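Local coordinates for uncharacterized protein (Xanthomonas campestris pv. campestris, PDB 3HIU) that is of unknown function but belongs to the ferritin-like clan, forming a dimer of four-helix bundles with a sodium ion held between the helices, at residues I42-H45 with V46-Q50; A102-H105 with L106-A109; L7-W10 with L11-Y15; E131-L134 with Q135-E139. One frame throughout, in Å; residues are numbered along the deposited sequence. Where two conformers were deposited one is given.

Contact 1: I42-H45 with V46-Q50; sequences IEQH and VEETQ. With NA (sodium ion), chain J; EDO (1,2-ethanediol), chain N.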
loop_
_atom_site.group_PDB
_atom_site.type_symbol
_atom_site.label_atom_id
_atom_site.label_comp_id
_atom_site.label_asym_id
_atom_site.label_seq_id
_atom_site.Cartn_x
_atom_site.Cartn_y
_atom_site.Cartn_z
ATOM N N ILE B 42 13.698 -10.171 -2.239
ATOM C CA ILE B 42 12.377 -10.726 -2.440
ATOM C C ILE B 42 12.368 -12.243 -2.210
ATOM O O ILE B 42 11.445 -12.778 -1.590
ATOM C CB ILE B 42 11.866 -10.373 -3.830
ATOM C CG1 ILE B 42 11.834 -8.857 -3.986
ATOM C CG2 ILE B 42 10.492 -10.958 -4.050
ATOM C CD1 ILE B 42 10.775 -8.200 -3.132
ATOM N N GLU B 43 13.404 -12.928 -2.693
ATOM C CA GLU B 43 13.534 -14.384 -2.510
ATOM C C GLU B 43 13.469 -14.769 -1.029
ATOM O O GLU B 43 12.747 -15.687 -0.641
ATOM C CB GLU B 43 14.836 -14.908 -3.149
ATOM C CG GLU B 43 14.737 -15.193 -4.652
ATOM C CD GLU B 43 16.095 -15.247 -5.383
ATOM O OE1 GLU B 43 17.167 -15.358 -4.739
ATOM O OE2 GLU B 43 16.079 -15.181 -6.631
ATOM N N GLN B 44 14.226 -14.043 -0.213
ATOM C CA GLN B 44 14.236 -14.230 1.232
ATOM C C GLN B 44 12.867 -13.985 1.848
ATOM O O GLN B 44 12.513 -14.609 2.851
ATOM C CB GLN B 44 15.252 -13.285 1.867
ATOM C CG GLN B 44 15.232 -13.257 3.386
ATOM C CD GLN B 44 16.186 -12.217 3.944
ATOM O OE1 GLN B 44 16.946 -11.594 3.198
ATOM N NE2 GLN B 44 16.151 -12.020 5.258
ATOM N N HIS B 45 12.101 -13.068 1.261
ATOM C CA HIS B 45 10.774 -12.766 1.797
ATOM C C HIS B 45 9.697 -13.735 1.305
ATOM O O HIS B 45 8.658 -13.892 1.953
ATOM C CB HIS B 45 10.368 -11.310 1.532
ATOM C CG HIS B 45 9.286 -10.810 2.447
ATOM N ND1 HIS B 45 9.205 -11.174 3.773
ATOM C CD2 HIS B 45 8.257 -9.958 2.230
ATOM C CE1 HIS B 45 8.167 -10.578 4.331
ATOM N NE2 HIS B 45 7.573 -9.835 3.415
ATOM N N VAL B 46 9.945 -14.389 0.173
ATOM C CA VAL B 46 9.047 -15.455 -0.270
ATOM C C VAL B 46 9.056 -16.596 0.746
ATOM O O VAL B 46 8.030 -17.232 0.983
ATOM C CB VAL B 46 9.385 -15.983 -1.681
ATOM C CG1 VAL B 46 8.661 -17.300 -1.948
ATOM C CG2 VAL B 46 8.996 -14.957 -2.729
ATOM N N GLU B 47 10.212 -16.832 1.363
ATOM C CA GLU B 47 10.341 -17.876 2.379
ATOM C C GLU B 47 9.790 -17.424 3.737
ATOM O O GLU B 47 9.103 -18.178 4.416
ATOM C CB GLU B 47 11.797 -18.324 2.499
ATOM C CG GLU B 47 12.336 -19.012 1.253
ATOM C CD GLU B 47 11.936 -20.474 1.181
ATOM O OE1 GLU B 47 11.979 -21.063 0.075
ATOM O OE2 GLU B 47 11.577 -21.034 2.240
ATOM N N GLU B 48 10.098 -16.190 4.119
ATOM C CA GLU B 48 9.519 -15.571 5.304
ATOM C C GLU B 48 7.981 -15.589 5.262
ATOM O O GLU B 48 7.347 -15.919 6.266
ATOM C CB GLU B 48 10.037 -14.130 5.474
ATOM C CG GLU B 48 11.378 -14.023 6.210
ATOM C CD GLU B 48 12.317 -12.942 5.653
ATOM O OE1 GLU B 48 13.550 -13.078 5.836
ATOM O OE2 GLU B 48 11.838 -11.965 5.036
ATOM N N THR B 49 7.391 -15.234 4.113
ATOM C CA THR B 49 5.930 -15.234 3.949
ATOM C C THR B 49 5.341 -16.612 4.183
ATOM O O THR B 49 4.402 -16.777 4.960
ATOM C CB THR B 49 5.498 -14.785 2.540
ATOM O OG1 THR B 49 5.557 -13.359 2.458
ATOM C CG2 THR B 49 4.064 -15.219 2.257
ATOM N N GLN B 50 5.883 -17.607 3.493
ATOM C CA GLN B 50 5.443 -18.977 3.694
ATOM C C GLN B 50 5.352 -19.306 5.187
ATOM O O GLN B 50 4.416 -19.974 5.632
ATOM C CB GLN B 50 6.382 -19.936 2.969
ATOM C CG GLN B 50 6.409 -19.694 1.475
ATOM C CD GLN B 50 7.621 -20.300 0.802
ATOM O OE1 GLN B 50 8.461 -20.920 1.452
ATOM N NE2 GLN B 50 7.720 -20.119 -0.509
HETATM NA NA NA J . 4.755 -11.212 3.600
HETATM C C1 EDO N . 18.725 -15.299 -8.093
HETATM O O1 EDO N . 19.152 -15.588 -6.755
HETATM C C2 EDO N . 19.870 -15.464 -9.076
HETATM O O2 EDO N . 19.731 -14.437 -10.051
#

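Contact 2: A102-H105 with L106-A109; sequences AFEH and LEIA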
loop_
_atom_site.group_PDB
_atom_site.type_symbol
_atom_site.label_atom_id
_atom_site.label_comp_id
_atom_site.label_asym_id
_atom_site.label_seq_id
_atom_site.Cartn_x
_atom_site.Cartn_y
_atom_site.Cartn_z
ATOM N N ALA B 102 3.494 -0.841 -1.422
ATOM C CA ALA B 102 2.099 -0.597 -1.044
ATOM C C ALA B 102 1.442 -1.819 -0.414
ATOM O O ALA B 102 0.697 -1.690 0.547
ATOM C CB ALA B 102 1.288 -0.130 -2.246
ATOM N N PHE B 103 1.712 -3.004 -0.959
ATOM C CA PHE B 103 1.180 -4.225 -0.366
ATOM C C PHE B 103 1.787 -4.466 1.012
ATOM O O PHE B 103 1.094 -4.912 1.921
ATOM C CB PHE B 103 1.398 -5.442 -1.273
ATOM C CG PHE B 103 0.489 -6.622 -0.952
ATOM C CD1 PHE B 103 0.939 -7.678 -0.162
ATOM C CD2 PHE B 103 -0.820 -6.673 -1.447
ATOM C CE1 PHE B 103 0.101 -8.763 0.130
ATOM C CE2 PHE B 103 -1.657 -7.755 -1.165
ATOM C CZ PHE B 103 -1.194 -8.797 -0.377
ATOM N N GLU B 104 3.077 -4.166 1.169
ATOM C CA GLU B 104 3.758 -4.327 2.460
ATOM C C GLU B 104 3.169 -3.362 3.488
ATOM O O GLU B 104 3.330 -3.547 4.699
ATOM C CB GLU B 104 5.269 -4.087 2.336
ATOM C CG GLU B 104 6.039 -5.127 1.509
ATOM C CD GLU B 104 6.017 -6.521 2.125
ATOM O OE1 GLU B 104 5.442 -6.695 3.217
ATOM O OE2 GLU B 104 6.581 -7.448 1.509
ATOM N N HIS B 105 2.497 -2.322 3.002
ATOM C CA HIS B 105 1.777 -1.430 3.901
ATOM C C HIS B 105 0.321 -1.864 4.121
ATOM O O HIS B 105 -0.235 -1.673 5.198
ATOM C CB HIS B 105 1.916 0.027 3.452
ATOM C CG HIS B 105 3.152 0.683 3.981
ATOM N ND1 HIS B 105 4.341 0.727 3.276
ATOM C CD2 HIS B 105 3.402 1.290 5.170
ATOM C CE1 HIS B 105 5.258 1.343 4.001
ATOM N NE2 HIS B 105 4.715 1.696 5.149
ATOM N N LEU B 106 -0.285 -2.468 3.104
ATOM C CA LEU B 106 -1.542 -3.159 3.307
ATOM C C LEU B 106 -1.340 -4.148 4.437
ATOM O O LEU B 106 -2.114 -4.196 5.380
ATOM C CB LEU B 106 -1.957 -3.906 2.037
ATOM C CG LEU B 106 -3.364 -4.512 2.055
ATOM C CD1 LEU B 106 -4.370 -3.476 2.516
ATOM C CD2 LEU B 106 -3.744 -5.054 0.675
ATOM N N GLU B 107 -0.277 -4.932 4.349
ATOM C CA GLU B 107 0.010 -5.936 5.371
ATOM C C GLU B 107 0.207 -5.331 6.762
ATOM O O GLU B 107 -0.401 -5.791 7.734
ATOM C CB GLU B 107 1.216 -6.791 4.969
ATOM C CG GLU B 107 0.935 -7.756 3.819
ATOM C CD GLU B 107 2.034 -8.790 3.648
ATOM O OE1 GLU B 107 1.782 -9.980 3.921
ATOM O OE2 GLU B 107 3.157 -8.408 3.252
ATOM N N ILE B 108 1.058 -4.310 6.857
ATOM C CA ILE B 108 1.234 -3.562 8.106
ATOM C C ILE B 108 -0.125 -3.232 8.734
ATOM O O ILE B 108 -0.488 -3.770 9.779
ATOM C CB ILE B 108 2.015 -2.255 7.874
ATOM C CG1 ILE B 108 3.471 -2.556 7.514
ATOM C CG2 ILE B 108 1.948 -1.371 9.101
ATOM C CD1 ILE B 108 4.109 -1.511 6.612
ATOM N N ALA B 109 -0.882 -2.358 8.085
ATOM C CA ALA B 109 -2.179 -1.974 8.606
ATOM C C ALA B 109 -2.967 -3.189 9.112
ATOM O O ALA B 109 -3.482 -3.178 10.227
ATOM C CB ALA B 109 -2.963 -1.203 7.564
#

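Contact 3: L7-W10 with L11-Y15; sequences LVKW and LQDAY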
loop_
_atom_site.group_PDB
_atom_site.type_symbol
_atom_site.label_atom_id
_atom_site.label_comp_id
_atom_site.label_asym_id
_atom_site.label_seq_id
_atom_site.Cartn_x
_atom_site.Cartn_y
_atom_site.Cartn_z
ATOM N N LEU B 7 -11.462 -12.124 15.409
ATOM C CA LEU B 7 -10.044 -12.456 15.332
ATOM C C LEU B 7 -9.842 -13.497 14.228
ATOM O O LEU B 7 -8.989 -13.339 13.353
ATOM C CB LEU B 7 -9.587 -13.031 16.680
ATOM C CG LEU B 7 -8.152 -12.864 17.183
ATOM C CD1 LEU B 7 -7.806 -13.986 18.139
ATOM C CD2 LEU B 7 -7.167 -12.828 16.040
ATOM N N VAL B 8 -10.641 -14.562 14.280
ATOM C CA VAL B 8 -10.637 -15.615 13.266
ATOM C C VAL B 8 -10.946 -15.057 11.872
ATOM O O VAL B 8 -10.310 -15.434 10.879
ATOM C CB VAL B 8 -11.665 -16.709 13.610
ATOM C CG1 VAL B 8 -11.861 -17.648 12.439
ATOM C CG2 VAL B 8 -11.234 -17.475 14.862
ATOM N N LYS B 9 -11.925 -14.155 11.811
ATOM C CA LYS B 9 -12.277 -13.454 10.575
ATOM C C LYS B 9 -11.084 -12.721 9.922
ATOM O O LYS B 9 -10.838 -12.877 8.720
ATOM C CB LYS B 9 -13.418 -12.476 10.854
ATOM C CG LYS B 9 -14.257 -12.136 9.644
ATOM C CD LYS B 9 -13.690 -10.947 8.902
ATOM C CE LYS B 9 -14.364 -10.760 7.551
ATOM N NZ LYS B 9 -13.553 -9.843 6.702
ATOM N N TRP B 10 -10.353 -11.927 10.714
ATOM C CA TRP B 10 -9.186 -11.181 10.226
ATOM C C TRP B 10 -7.969 -12.071 10.052
ATOM O O TRP B 10 -7.139 -11.830 9.177
ATOM C CB TRP B 10 -8.871 -9.989 11.134
ATOM C CG TRP B 10 -9.934 -8.958 11.054
ATOM C CD1 TRP B 10 -10.887 -8.877 10.107
ATOM C CD2 TRP B 10 -10.146 -7.848 11.938
ATOM N NE1 TRP B 10 -11.697 -7.793 10.338
ATOM C CE2 TRP B 10 -11.256 -7.140 11.456
ATOM C CE3 TRP B 10 -9.503 -7.386 13.086
ATOM C CZ2 TRP B 10 -11.748 -5.997 12.083
ATOM C CZ3 TRP B 10 -9.991 -6.244 13.705
ATOM C CH2 TRP B 10 -11.100 -5.567 13.203
ATOM N N LEU B 11 -7.864 -13.112 10.866
ATOM C CA LEU B 11 -6.823 -14.111 10.653
ATOM C C LEU B 11 -6.950 -14.782 9.271
ATOM O O LEU B 11 -5.949 -15.004 8.586
ATOM C CB LEU B 11 -6.838 -15.159 11.769
ATOM C CG LEU B 11 -6.069 -14.825 13.048
ATOM C CD1 LEU B 11 -6.110 -16.016 14.003
ATOM C CD2 LEU B 11 -4.622 -14.415 12.746
ATOM N N GLN B 12 -8.181 -15.099 8.867
ATOM C CA GLN B 12 -8.433 -15.700 7.560
ATOM C C GLN B 12 -8.104 -14.773 6.384
ATOM O O GLN B 12 -7.569 -15.227 5.376
ATOM C CB GLN B 12 -9.878 -16.195 7.461
ATOM C CG GLN B 12 -10.150 -17.451 8.283
ATOM C CD GLN B 12 -11.615 -17.800 8.335
ATOM O OE1 GLN B 12 -12.473 -16.920 8.349
ATOM N NE2 GLN B 12 -11.914 -19.088 8.365
ATOM N N ASP B 13 -8.432 -13.486 6.513
ATOM C CA ASP B 13 -8.092 -12.492 5.492
ATOM C C ASP B 13 -6.586 -12.519 5.259
ATOM O O ASP B 13 -6.119 -12.657 4.132
ATOM C CB ASP B 13 -8.516 -11.076 5.925
ATOM C CG ASP B 13 -10.024 -10.863 5.881
ATOM O OD1 ASP B 13 -10.725 -11.611 5.172
ATOM O OD2 ASP B 13 -10.517 -9.937 6.553
ATOM N N ALA B 14 -5.834 -12.397 6.349
ATOM C CA ALA B 14 -4.374 -12.355 6.301
ATOM C C ALA B 14 -3.773 -13.621 5.708
ATOM O O ALA B 14 -2.844 -13.553 4.908
ATOM C CB ALA B 14 -3.799 -12.110 7.696
ATOM N N TYR B 15 -4.290 -14.776 6.114
ATOM C CA TYR B 15 -3.781 -16.035 5.601
ATOM C C TYR B 15 -3.812 -15.993 4.081
ATOM O O TYR B 15 -2.888 -16.451 3.413
ATOM C CB TYR B 15 -4.621 -17.207 6.109
ATOM C CG TYR B 15 -4.128 -18.545 5.603
ATOM C CD1 TYR B 15 -3.171 -19.262 6.308
ATOM C CD2 TYR B 15 -4.603 -19.082 4.412
ATOM C CE1 TYR B 15 -2.707 -20.482 5.850
ATOM C CE2 TYR B 15 -4.145 -20.306 3.946
ATOM C CZ TYR B 15 -3.197 -20.999 4.672
ATOM O OH TYR B 15 -2.732 -22.214 4.225
#

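Contact 4: E131-L134 with Q135-E139; sequences EDIL and QQEIE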
loop_
_atom_site.group_PDB
_atom_site.type_symbol
_atom_site.label_atom_id
_atom_site.label_comp_id
_atom_site.label_asym_id
_atom_site.label_seq_id
_atom_site.Cartn_x
_atom_site.Cartn_y
_atom_site.Cartn_z
ATOM N N GLU B 131 2.501 -9.426 15.944
ATOM C CA GLU B 131 3.425 -8.307 16.088
ATOM C C GLU B 131 4.751 -8.665 15.428
ATOM O O GLU B 131 5.497 -7.787 14.975
ATOM C CB GLU B 131 3.643 -7.956 17.566
ATOM C CG GLU B 131 2.456 -7.279 18.247
ATOM C CD GLU B 131 2.506 -7.395 19.771
ATOM O OE1 GLU B 131 3.615 -7.535 20.334
ATOM O OE2 GLU B 131 1.433 -7.351 20.411
ATOM N N ASP B 132 5.039 -9.963 15.379
ATOM C CA ASP B 132 6.301 -10.431 14.829
ATOM C C ASP B 132 6.238 -10.435 13.310
ATOM O O ASP B 132 7.182 -10.001 12.647
ATOM C CB ASP B 132 6.679 -11.806 15.388
ATOM C CG ASP B 132 7.193 -11.730 16.817
ATOM O OD1 ASP B 132 7.886 -10.741 17.145
ATOM O OD2 ASP B 132 6.906 -12.649 17.617
ATOM N N ILE B 133 5.122 -10.907 12.760
ATOM C CA ILE B 133 4.885 -10.782 11.325
ATOM C C ILE B 133 4.906 -9.302 10.928
ATOM O O ILE B 133 5.466 -8.924 9.897
ATOM C CB ILE B 133 3.538 -11.430 10.903
ATOM C CG1 ILE B 133 3.607 -12.953 11.053
ATOM C CG2 ILE B 133 3.171 -11.045 9.460
ATOM C CD1 ILE B 133 2.258 -13.650 10.920
ATOM N N LEU B 134 4.298 -8.465 11.762
ATOM C CA LEU B 134 4.247 -7.023 11.515
ATOM C C LEU B 134 5.633 -6.396 11.342
ATOM O O LEU B 134 5.854 -5.628 10.416
ATOM C CB LEU B 134 3.478 -6.316 12.641
ATOM C CG LEU B 134 3.686 -4.802 12.762
ATOM C CD1 LEU B 134 3.271 -4.077 11.480
ATOM C CD2 LEU B 134 2.918 -4.273 13.959
ATOM N N GLN B 135 6.553 -6.734 12.244
ATOM C CA GLN B 135 7.910 -6.179 12.240
ATOM C C GLN B 135 8.662 -6.567 10.965
ATOM O O GLN B 135 9.493 -5.804 10.470
ATOM C CB GLN B 135 8.693 -6.634 13.484
ATOM C CG GLN B 135 9.399 -5.501 14.259
ATOM C CD GLN B 135 10.778 -5.119 13.708
ATOM O OE1 GLN B 135 11.525 -5.963 13.205
ATOM N NE2 GLN B 135 11.124 -3.839 13.824
ATOM N N GLN B 136 8.353 -7.750 10.437
ATOM C CA GLN B 136 8.943 -8.211 9.181
ATOM C C GLN B 136 8.428 -7.423 7.976
ATOM O O GLN B 136 9.168 -7.190 7.014
ATOM C CB GLN B 136 8.672 -9.705 8.976
ATOM C CG GLN B 136 9.082 -10.599 10.142
ATOM C CD GLN B 136 8.883 -12.079 9.837
ATOM O OE1 GLN B 136 8.021 -12.453 9.038
ATOM N NE2 GLN B 136 9.683 -12.927 10.471
ATOM N N GLU B 137 7.154 -7.029 8.021
ATOM C CA GLU B 137 6.562 -6.240 6.938
ATOM C C GLU B 137 7.177 -4.854 6.961
ATOM O O GLU B 137 7.547 -4.300 5.922
ATOM C CB GLU B 137 5.038 -6.166 7.074
ATOM C CG GLU B 137 4.361 -7.519 7.185
ATOM C CD GLU B 137 4.967 -8.545 6.253
ATOM O OE1 GLU B 137 5.350 -8.195 5.120
ATOM O OE2 GLU B 137 5.062 -9.714 6.650
ATOM N N ILE B 138 7.320 -4.311 8.165
ATOM C CA ILE B 138 7.990 -3.030 8.336
ATOM C C ILE B 138 9.429 -3.093 7.851
ATOM O O ILE B 138 9.872 -2.245 7.075
ATOM C CB ILE B 138 7.951 -2.582 9.787
ATOM C CG1 ILE B 138 6.551 -2.041 10.113
ATOM C CG2 ILE B 138 9.017 -1.526 10.030
ATOM C CD1 ILE B 138 6.285 -1.820 11.583
ATOM N N GLU B 139 10.154 -4.108 8.312
ATOM C CA GLU B 139 11.524 -4.351 7.875
ATOM C C GLU B 139 11.606 -4.383 6.344
ATOM O O GLU B 139 12.455 -3.730 5.730
ATOM C CB GLU B 139 12.017 -5.682 8.465
ATOM C CG GLU B 139 13.525 -5.792 8.676
ATOM C CD GLU B 139 14.226 -6.579 7.584
ATOM O OE1 GLU B 139 14.137 -6.187 6.402
ATOM O OE2 GLU B 139 14.883 -7.587 7.914
#

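Contact 1: I42-H45 with V46-Q50
Glu-48 on helix 36-62 accepts a hydrogen bond from Gln-44 at OE1 and from His-45 at OE2, the latter oxygen also salt-bridged to Arg-41. Gln-44 NE2 gives to Glu-48 OE1 over 2.9 Å on the syn lone pair, the amide and carboxylate planes standing 72° apart. His-45 ND1 reaches Glu-48 OE2 at 3.0 Å on the anti lone pair, and this oxygen lies 24° out of the imidazole plane. A bend at chi2 of Glu-48 (142°) folds the carboxylate back toward both donors. Among the backbone bonds, Val-46 N gives to Ile-42 O and Thr-49 N to His-45 O, both at 2.8 Å, and Thr-49 OG1 adds a weak bond to His-45 O. The same OG1 lies over one face of the His-45 ring and binds the sodium ion at 2.6 Å, joined there by Gln-52 OE1. Apolar contact is slight, Ile-42 CG2 meeting Val-46 CG2 at 4.5 Å. His-45 NE2 makes a probable hydrogen bond to Glu-137 of helix 124-159. Glu-48 and Glu-137 between them probably fix the rotation of an imidazole that lies next to the sodium ion, to which Thr-49 and Gln-52 are bound.

Contact 2: A102-H105 with L106-A109
Ile-108 lays its CD1 methyl over one face of the His-105 imidazole, 3.5 Å from the ring centroid and 23° off the normal, in a CH-pi contact. The two side chains run side by side in the same direction, and the methyl is shifted toward the CD2 rim. On another side of the helix, Phe-103 meets two partners obliquely: its CE2 touches Leu-106 CD2 at 3.9 Å, while CE1 on the other rim touches Glu-107 CG, also at 3.9 Å. The ring and the Glu-107 carboxylate are turned 41° against each other. Glu-104 and Glu-107 lie alongside and point the same way, the former bent at chi2 (-64°), the latter extended. Their oxygens Glu-104 OE1 and Glu-107 OE2 are only 2.9 Å apart, a close approach of like-charged groups that the sodium ion, about 3 Å from the Glu-107 side chain, may ease. Regular backbone bonds, such as Glu-107 N to Phe-103 O, hold the turns together. Phe-103 is covered by Met-17 and Met-24 of helix 2-28, the two glutamates face helices 36-62 and 124-159, and Ile-108 packs on Leu-134. His-105 stacks on His-105 of the second subunit, placing this part of helix 94-120 at the dimer interface.

Contact 3: L7-W10 with L11-Y15
Lys-9 and Asp-13 are brought together by a bend in the lysine at chi2 (-89°) and by an aspartate whose CG stands beside its backbone N (chi1 -72°). The lysine chain, extended again past the bend, runs along the helix and crosses the aspartate at a slant. Its NZ forms a salt bridge with Asp-13 OD2 at 3.0 Å, on the syn lone pair. Neither charge relies on this bond alone, because Lys-9 NZ also pairs with Asp-91 of the second subunit and Asp-13 OD2 with Lys-95 of that subunit. Trp-10 flanks the pair: its CD1 is 3.7 Å from Asp-13 OD2, with indole and carboxylate planes 31° apart. The indole NE1 gives a hydrogen bond to Asp-91 of the second subunit, and Lys-95 of the same subunit makes a cation-pi contact with the ring.

On another side of the helix, Leu-7 and Leu-11 lie alongside each other, Leu-7 CD2 touching Leu-11 CG at 3.8 Å; both pack on Leu-114 of helix 94-120. Val-8 CG1 meets Gln-12 CD at 4.1 Å, and Gln-12 NE2 gives a hydrogen bond to Ser-66 O. Backbone bonds such as Leu-11 N to Leu-7 O (2.7 Å) keep the turns regular. The whole is a helix of a four-helix bundle with an apolar side toward helices 36-62 and 94-120 and a charged side at the dimer interface, where an i to i+4 salt bridge extends into an ionic network between subunits.

Contact 4: E131-L134 with Q135-E139
Glu-137 presents the end of its carboxylate to Ile-133, OE2 lying 3.6 Å from the CG2 methyl, so that the isoleucine branch and the glutamate lie along each other. A bend at chi2 (-41°), following a CG placed beside the backbone N, folds the carboxylate back along the helix, and Glu-137 CG comes to 3.2 Å from Ile-133 O. On helix 36-62, Gln-52 NE2 gives a weak hydrogen bond to Glu-137 OE2. The flat amide of Gln-136 leaves the helix on an extended chain, its CG passing 3.2 Å from Asp-132 O. The amide itself is directed to Gln-52, whose NE2 gives to Gln-136 OE1.

The apolar part of the contact crosses at a slant, Leu-134 CD1 meeting Ile-138 CD1 at 3.8 Å. Leu-134 also packs on Tyr-111 of helix 94-120, and Ile-133 on that same tyrosine and on Val-56 of helix 36-62. The backbone is held by Ile-138 N to Leu-134 O at 3.0 Å, Glu-137 N to Ile-133 O at 3.2 Å and Gln-135 N to Glu-131 O at 3.1 Å.

The Glu-137 side chain comes within about 3 Å of the sodium ion, nearest atoms counted, close to Glu-104 and Glu-107. A glutamate turned inward from a bundle helix beside a histidine is consistent with the metal-site region of a ferritin-like four-helix bundle, although the ion here is sodium.

From the N terminus the contacts come in the order 3, 1, 2, 4, one on each of the helices 2-28, 36-62, 94-120 and 124-159. Each joins successive turns of its own helix, so none closes a long loop, and they follow in series without nesting or crossing. In space, contacts 1, 2 and 4 touch one another in the bundle interior: His-45 of contact 1 meets Glu-104 of contact 2, whose neighbour Glu-107 comes close to Glu-137 of contact 4. Contact 3 stands apart, its nearest atoms about 6 to 7 Å from the others. Contacts 2 and 3 both reach the second subunit, linking the bundle to its dimer partner.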